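Local coordinates for protein endo-1,4-beta-xylanase (PDB 3KST) that probably hydrolyses glycosidic bonds in xylan, as a calcium-binding glycoside hydrolase of family 43, at residues Tyr85-Lys90 with Asp161-Ile166; Trp155-Thr160 with Thr168-Gln173. All blocks are in the same frame, centred on the assembly; numbering follows the deposited sequence. Where two conformers were deposited one is given.

Both contacts lie on the outer part of the five-bladed beta-propeller expected of family 43, their centres about 15 Å apart. Contact 2 pairs strand 152-158 with strand 172-175, the last two strands of a four-stranded antiparallel sheet. Contact 1 uses the loop between those same strands, residues 161-166, and carries it across to the end of strand 80-87 in a separate three-stranded sheet. Along the chain the segments alternate: 85-90, then 155-160, 161-166 and 168-173. Where they meet, Ser165 O lies 2.8 Å from Thr160 N, a probable hydrogen bond, and Ile166 packs on Ala157. The connection between two strands of one blade thus also joins it to its neighbour.

Contact 1 of 2, residues Tyr85-Lys90 with Asp161-Ile166; sequences YYVESK and DDLMSI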
loop_
_atom_site.group_PDB
_atom_site.type_symbol
_atom_site.label_atom_id
_atom_site.label_comp_id
_atom_site.label_asym_id
_atom_site.label_seq_id
_atom_site.Cartn_x
_atom_site.Cartn_y
_atom_site.Cartn_z
ATOM N N TYR A 85 -4.202 -8.006 6.050
ATOM C CA TYR A 85 -3.426 -8.406 7.199
ATOM C C TYR A 85 -4.134 -9.513 7.971
ATOM O O TYR A 85 -5.347 -9.441 8.200
ATOM C CB TYR A 85 -3.227 -7.241 8.190
ATOM C CG TYR A 85 -3.056 -5.889 7.589
ATOM C CD1 TYR A 85 -1.827 -5.474 7.061
ATOM C CD2 TYR A 85 -4.138 -5.008 7.524
ATOM C CE1 TYR A 85 -1.684 -4.206 6.522
ATOM C CE2 TYR A 85 -4.011 -3.780 6.986
ATOM C CZ TYR A 85 -2.787 -3.373 6.464
ATOM O OH TYR A 85 -2.683 -2.134 5.929
ATOM N N TYR A 86 -3.359 -10.503 8.415
ATOM C CA TYR A 86 -3.872 -11.543 9.286
ATOM C C TYR A 86 -3.640 -10.946 10.665
ATOM O O TYR A 86 -2.489 -10.696 11.029
ATOM C CB TYR A 86 -3.132 -12.867 9.145
ATOM C CG TYR A 86 -3.648 -13.871 10.157
ATOM C CD1 TYR A 86 -4.910 -14.442 10.025
ATOM C CD2 TYR A 86 -2.876 -14.215 11.268
ATOM C CE1 TYR A 86 -5.411 -15.360 11.017
ATOM C CE2 TYR A 86 -3.346 -15.126 12.242
ATOM C CZ TYR A 86 -4.593 -15.699 12.105
ATOM O OH TYR A 86 -5.005 -16.568 13.092
ATOM N N VAL A 87 -4.732 -10.664 11.374
ATOM C CA VAL A 87 -4.645 -10.081 12.718
ATOM C C VAL A 87 -4.698 -11.215 13.759
ATOM O O VAL A 87 -5.739 -11.860 13.967
ATOM C CB VAL A 87 -5.691 -8.975 12.951
ATOM C CG1 VAL A 87 -5.441 -7.793 11.998
ATOM C CG2 VAL A 87 -7.071 -9.493 12.768
ATOM N N GLU A 88 -3.546 -11.452 14.401
ATOM C CA GLU A 88 -3.357 -12.525 15.402
ATOM C C GLU A 88 -4.363 -12.447 16.555
ATOM O O GLU A 88 -4.903 -13.487 16.975
ATOM C CB GLU A 88 -1.913 -12.537 15.948
ATOM C CG GLU A 88 -1.456 -13.902 16.442
ATOM C CD GLU A 88 -1.272 -14.915 15.308
ATOM O OE1 GLU A 88 -0.681 -14.559 14.260
ATOM O OE2 GLU A 88 -1.705 -16.080 15.458
ATOM N N SER A 89 -4.578 -11.213 17.034
ATOM C CA SER A 89 -5.579 -10.839 18.057
ATOM C C SER A 89 -6.983 -11.357 17.742
ATOM O O SER A 89 -7.655 -11.877 18.634
ATOM C CB SER A 89 -5.643 -9.295 18.173
ATOM O OG SER A 89 -6.636 -8.861 19.086
ATOM N N LYS A 90 -7.398 -11.235 16.472
ATOM C CA LYS A 90 -8.750 -11.620 16.007
ATOM C C LYS A 90 -8.861 -12.961 15.274
ATOM O O LYS A 90 -9.981 -13.386 14.979
ATOM C CB LYS A 90 -9.319 -10.552 15.059
ATOM C CG LYS A 90 -9.075 -9.098 15.439
ATOM C CD LYS A 90 -9.725 -8.742 16.732
ATOM C CE LYS A 90 -9.619 -7.272 16.992
ATOM N NZ LYS A 90 -10.368 -6.952 18.204
ATOM N N ASP A 161 -10.594 -0.956 19.318
ATOM C CA ASP A 161 -10.151 -2.347 19.518
ATOM C C ASP A 161 -10.631 -3.268 18.387
ATOM O O ASP A 161 -9.925 -4.183 17.998
ATOM C CB ASP A 161 -10.683 -2.931 20.860
ATOM C CG ASP A 161 -10.166 -2.195 22.119
ATOM O OD1 ASP A 161 -9.010 -1.715 22.158
ATOM O OD2 ASP A 161 -10.923 -2.136 23.123
ATOM N N ASP A 162 -11.831 -3.006 17.861
ATOM C CA ASP A 162 -12.420 -3.844 16.789
ATOM C C ASP A 162 -11.884 -3.529 15.384
ATOM O O ASP A 162 -12.341 -4.147 14.423
ATOM C CB ASP A 162 -13.978 -3.822 16.819
ATOM C CG ASP A 162 -14.603 -2.445 16.518
ATOM O OD1 ASP A 162 -13.908 -1.470 16.215
ATOM O OD2 ASP A 162 -15.854 -2.353 16.508
ATOM N N LEU A 163 -10.997 -2.530 15.257
ATOM C CA LEU A 163 -10.418 -2.128 13.954
ATOM C C LEU A 163 -11.441 -1.594 12.911
ATOM O O LEU A 163 -11.132 -1.516 11.682
ATOM C CB LEU A 163 -9.586 -3.313 13.386
ATOM C CG LEU A 163 -8.564 -4.047 14.286
ATOM C CD1 LEU A 163 -7.732 -5.119 13.555
ATOM C CD2 LEU A 163 -7.617 -3.047 14.930
HETATM N N MSE A 164 -12.622 -1.177 13.406
HETATM C CA MSE A 164 -13.749 -0.741 12.603
HETATM C C MSE A 164 -13.899 0.797 12.600
HETATM O O MSE A 164 -14.563 1.350 11.752
HETATM C CB MSE A 164 -15.013 -1.415 13.187
HETATM C CG MSE A 164 -16.100 -1.709 12.200
HETATM SE SE MSE A 164 -15.770 -3.309 11.123
HETATM C CE MSE A 164 -13.870 -3.546 11.413
ATOM N N SER A 165 -13.312 1.466 13.587
ATOM C CA SER A 165 -13.430 2.924 13.717
ATOM C C SER A 165 -12.108 3.540 14.110
ATOM O O SER A 165 -11.251 2.856 14.691
ATOM C CB SER A 165 -14.408 3.260 14.844
ATOM O OG SER A 165 -15.675 2.657 14.683
ATOM N N ILE A 166 -11.960 4.824 13.792
ATOM C CA ILE A 166 -10.812 5.617 14.266
ATOM C C ILE A 166 -11.256 6.454 15.456
ATOM O O ILE A 166 -12.429 6.817 15.559
ATOM C CB ILE A 166 -10.172 6.513 13.185
ATOM C CG1 ILE A 166 -11.129 7.513 12.545
ATOM C CG2 ILE A 166 -9.573 5.653 12.075
ATOM C CD1 ILE A 166 -10.347 8.632 11.809
#
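At the boundary between two sheets of the propeller, the end of strand 80-87 and the turn that follows it meet the loop 161-166, Val87 and Lys90 facing Leu163 and Asp161. Lys90 reaches over to the loop with its ammonium group, and NZ donates a hydrogen bond of 2.8 Å to the backbone carbonyl Asp161 O. The donor stands above the carbonyl plane, 46° out of it. The side chain bends once, at chi2 (-63°), and is extended from there to NZ; its CE passes 4.3 Å from Leu163 CG. The carboxylates of Asp161 and Asp162 stay well away from NZ, so the lysine is held by a main-chain oxygen, with at most a long-range pull from the two acids. In the five-bladed beta-propeller of family 43, this joins the outer parts of two blades. Deeper in, Val87, in the conformer given here, and Leu163 meet tip to tip, CG1 of the valine 3.9 Å from CD1 of the leucine, and both side chains also touch Tyr94 on strand 92-99. The loop is shaped by an Asx turn: the backbone N of Met164, a selenomethionine, donates to Asp162 OD1 at 3.1 Å from above the carboxylate plane, and Thr160 OG1 hydrogen-bonds to the same oxygen.

Contact 2 of 2, residues Trp155-Thr160 with Thr168-Gln173; sequences WVAQMT and TETLNQ
Trp155 and Val156 run antiparallel to Asn172 and Gln173, with Val156 and Asn172 as the hydrogen-bonded pair: Val156 N to Asn172 O and Asn172 N to Val156 O are both 2.9 Å. Trp155 and Gln173 form the neighbouring non-hydrogen-bonded pair. Gln173 CB sits over one face of the indole, 3.8 Å from the centroid of the six-membered ring of Trp155, a CH-pi contact only 9° off the ring normal. The amide of Gln173 is turned nearly perpendicular to the ring, its OE1 3.6 Å from Trp155 CZ2. Leu171 CD2 comes obliquely to CE3 of the ring, and the indole NE1 is hydrogen-bonded to Thr149 OG1. An alanine in place of Trp155 would probably strip the aromatic face from Gln173 CB, cost Leu171 CD2 one of its apolar neighbours and leave Thr149 OG1 without the indole N-H. Val156 and Asn172 lie side by side, CG1 against CB at 3.6 Å, while Asn172 ND2 donates a hydrogen bond back to Thr170 O. Beyond the Val156-Asn172 pair, Thr170 OG1 takes over as acceptor for Gln158 N at 2.8 Å. With chi1 at 69°, OG1 lies between its own backbone N and carbonyl carbon, where it faces Gln158 N and also hydrogen-bonds to Lys167 O. Strand 172-175 is the outermost strand of this four-stranded sheet, and the pairing is that of the two outermost strands of a beta-propeller blade.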
loop_
_atom_site.group_PDB
_atom_site.type_symbol
_atom_site.label_atom_id
_atom_site.label_comp_id
_atom_site.label_asym_id
_atom_site.label_seq_id
_atom_site.Cartn_x
_atom_site.Cartn_y
_atom_site.Cartn_z
ATOM N N TRP A 155 -2.357 11.485 7.180
ATOM C CA TRP A 155 -2.771 11.603 8.584
ATOM C C TRP A 155 -2.681 10.249 9.270
ATOM O O TRP A 155 -2.533 9.208 8.630
ATOM C CB TRP A 155 -4.219 12.124 8.646
ATOM C CG TRP A 155 -4.319 13.576 8.362
ATOM C CD1 TRP A 155 -4.218 14.188 7.155
ATOM C CD2 TRP A 155 -4.494 14.603 9.317
ATOM N NE1 TRP A 155 -4.356 15.547 7.286
ATOM C CE2 TRP A 155 -4.532 15.831 8.612
ATOM C CE3 TRP A 155 -4.664 14.609 10.705
ATOM C CZ2 TRP A 155 -4.708 17.066 9.261
ATOM C CZ3 TRP A 155 -4.831 15.824 11.350
ATOM C CH2 TRP A 155 -4.814 17.038 10.627
ATOM N N VAL A 156 -2.754 10.254 10.593
ATOM C CA VAL A 156 -2.839 9.034 11.369
ATOM C C VAL A 156 -3.839 9.260 12.491
ATOM O O VAL A 156 -4.054 10.425 12.898
ATOM C CB VAL A 156 -1.457 8.642 11.957
ATOM C CG1 VAL A 156 -0.967 9.753 12.958
ATOM C CG2 VAL A 156 -1.486 7.225 12.604
ATOM N N ALA A 157 -4.477 8.167 12.913
ATOM C CA ALA A 157 -5.333 8.142 14.100
ATOM C C ALA A 157 -5.288 6.743 14.696
ATOM O O ALA A 157 -5.104 5.788 13.994
ATOM C CB ALA A 157 -6.756 8.492 13.755
ATOM N N GLN A 158 -5.450 6.652 16.011
ATOM C CA GLN A 158 -5.549 5.359 16.678
ATOM C C GLN A 158 -6.905 4.764 16.308
ATOM O O GLN A 158 -7.894 5.506 16.165
ATOM C CB GLN A 158 -5.461 5.559 18.192
ATOM C CG GLN A 158 -5.455 4.297 19.010
ATOM C CD GLN A 158 -5.572 4.569 20.500
ATOM O OE1 GLN A 158 -5.269 5.668 20.973
ATOM N NE2 GLN A 158 -6.002 3.548 21.258
HETATM N N MSE A 159 -6.948 3.444 16.113
HETATM C CA MSE A 159 -8.214 2.749 15.843
HETATM C C MSE A 159 -8.812 2.237 17.151
HETATM O O MSE A 159 -8.115 2.085 18.159
HETATM C CB MSE A 159 -8.045 1.533 14.904
HETATM C CG MSE A 159 -7.413 1.833 13.558
HETATM SE SE MSE A 159 -8.007 0.603 12.181
HETATM C CE MSE A 159 -9.711 1.392 11.864
ATOM N N THR A 160 -10.111 1.946 17.120
ATOM C CA THR A 160 -10.747 1.247 18.235
ATOM C C THR A 160 -10.234 -0.222 18.261
ATOM O O THR A 160 -9.552 -0.677 17.323
ATOM C CB THR A 160 -12.279 1.326 18.133
ATOM O OG1 THR A 160 -12.704 0.832 16.861
ATOM C CG2 THR A 160 -12.768 2.789 18.256
ATOM N N THR A 168 -11.183 9.778 16.587
ATOM C CA THR A 168 -10.923 11.106 15.978
ATOM C C THR A 168 -10.163 12.101 16.840
ATOM O O THR A 168 -9.446 12.946 16.296
ATOM C CB THR A 168 -12.159 11.755 15.338
ATOM O OG1 THR A 168 -13.204 11.930 16.294
ATOM C CG2 THR A 168 -12.695 10.854 14.198
ATOM N N GLU A 169 -10.278 11.982 18.171
ATOM C CA GLU A 169 -9.478 12.812 19.073
ATOM C C GLU A 169 -7.955 12.539 18.997
ATOM O O GLU A 169 -7.176 13.342 19.503
ATOM C CB GLU A 169 -9.961 12.684 20.533
ATOM C CG GLU A 169 -9.586 11.401 21.334
ATOM C CD GLU A 169 -10.330 10.123 20.960
ATOM O OE1 GLU A 169 -11.316 10.146 20.171
ATOM O OE2 GLU A 169 -9.913 9.077 21.510
ATOM N N THR A 170 -7.535 11.413 18.415
ATOM C CA THR A 170 -6.113 11.084 18.241
ATOM C C THR A 170 -5.563 11.506 16.852
ATOM O O THR A 170 -4.382 11.257 16.583
ATOM C CB THR A 170 -5.827 9.592 18.477
ATOM O OG1 THR A 170 -6.402 8.819 17.420
ATOM C CG2 THR A 170 -6.380 9.142 19.850
ATOM N N LEU A 171 -6.387 12.145 16.005
ATOM C CA LEU A 171 -5.922 12.642 14.690
ATOM C C LEU A 171 -4.637 13.459 14.811
ATOM O O LEU A 171 -4.529 14.343 15.673
ATOM C CB LEU A 171 -6.965 13.465 13.937
ATOM C CG LEU A 171 -8.033 12.651 13.221
ATOM C CD1 LEU A 171 -9.279 13.454 12.942
ATOM C CD2 LEU A 171 -7.405 12.059 11.886
ATOM N N ASN A 172 -3.672 13.096 13.976
ATOM C CA ASN A 172 -2.369 13.759 13.857
ATOM C C ASN A 172 -1.954 13.853 12.401
ATOM O O ASN A 172 -2.142 12.899 11.631
ATOM C CB ASN A 172 -1.293 12.981 14.620
ATOM C CG ASN A 172 -1.216 13.361 16.076
ATOM O OD1 ASN A 172 -0.551 14.335 16.434
ATOM N ND2 ASN A 172 -1.844 12.560 16.935
ATOM N N GLN A 173 -1.350 14.973 12.043
ATOM C CA GLN A 173 -0.866 15.203 10.694
ATOM C C GLN A 173 0.577 14.702 10.547
ATOM O O GLN A 173 1.478 15.127 11.304
ATOM C CB GLN A 173 -0.971 16.683 10.323
ATOM C CG GLN A 173 -0.382 16.958 8.942
ATOM C CD GLN A 173 -0.584 18.366 8.529
ATOM O OE1 GLN A 173 -1.710 18.812 8.385
ATOM N NE2 GLN A 173 0.520 19.074 8.269
#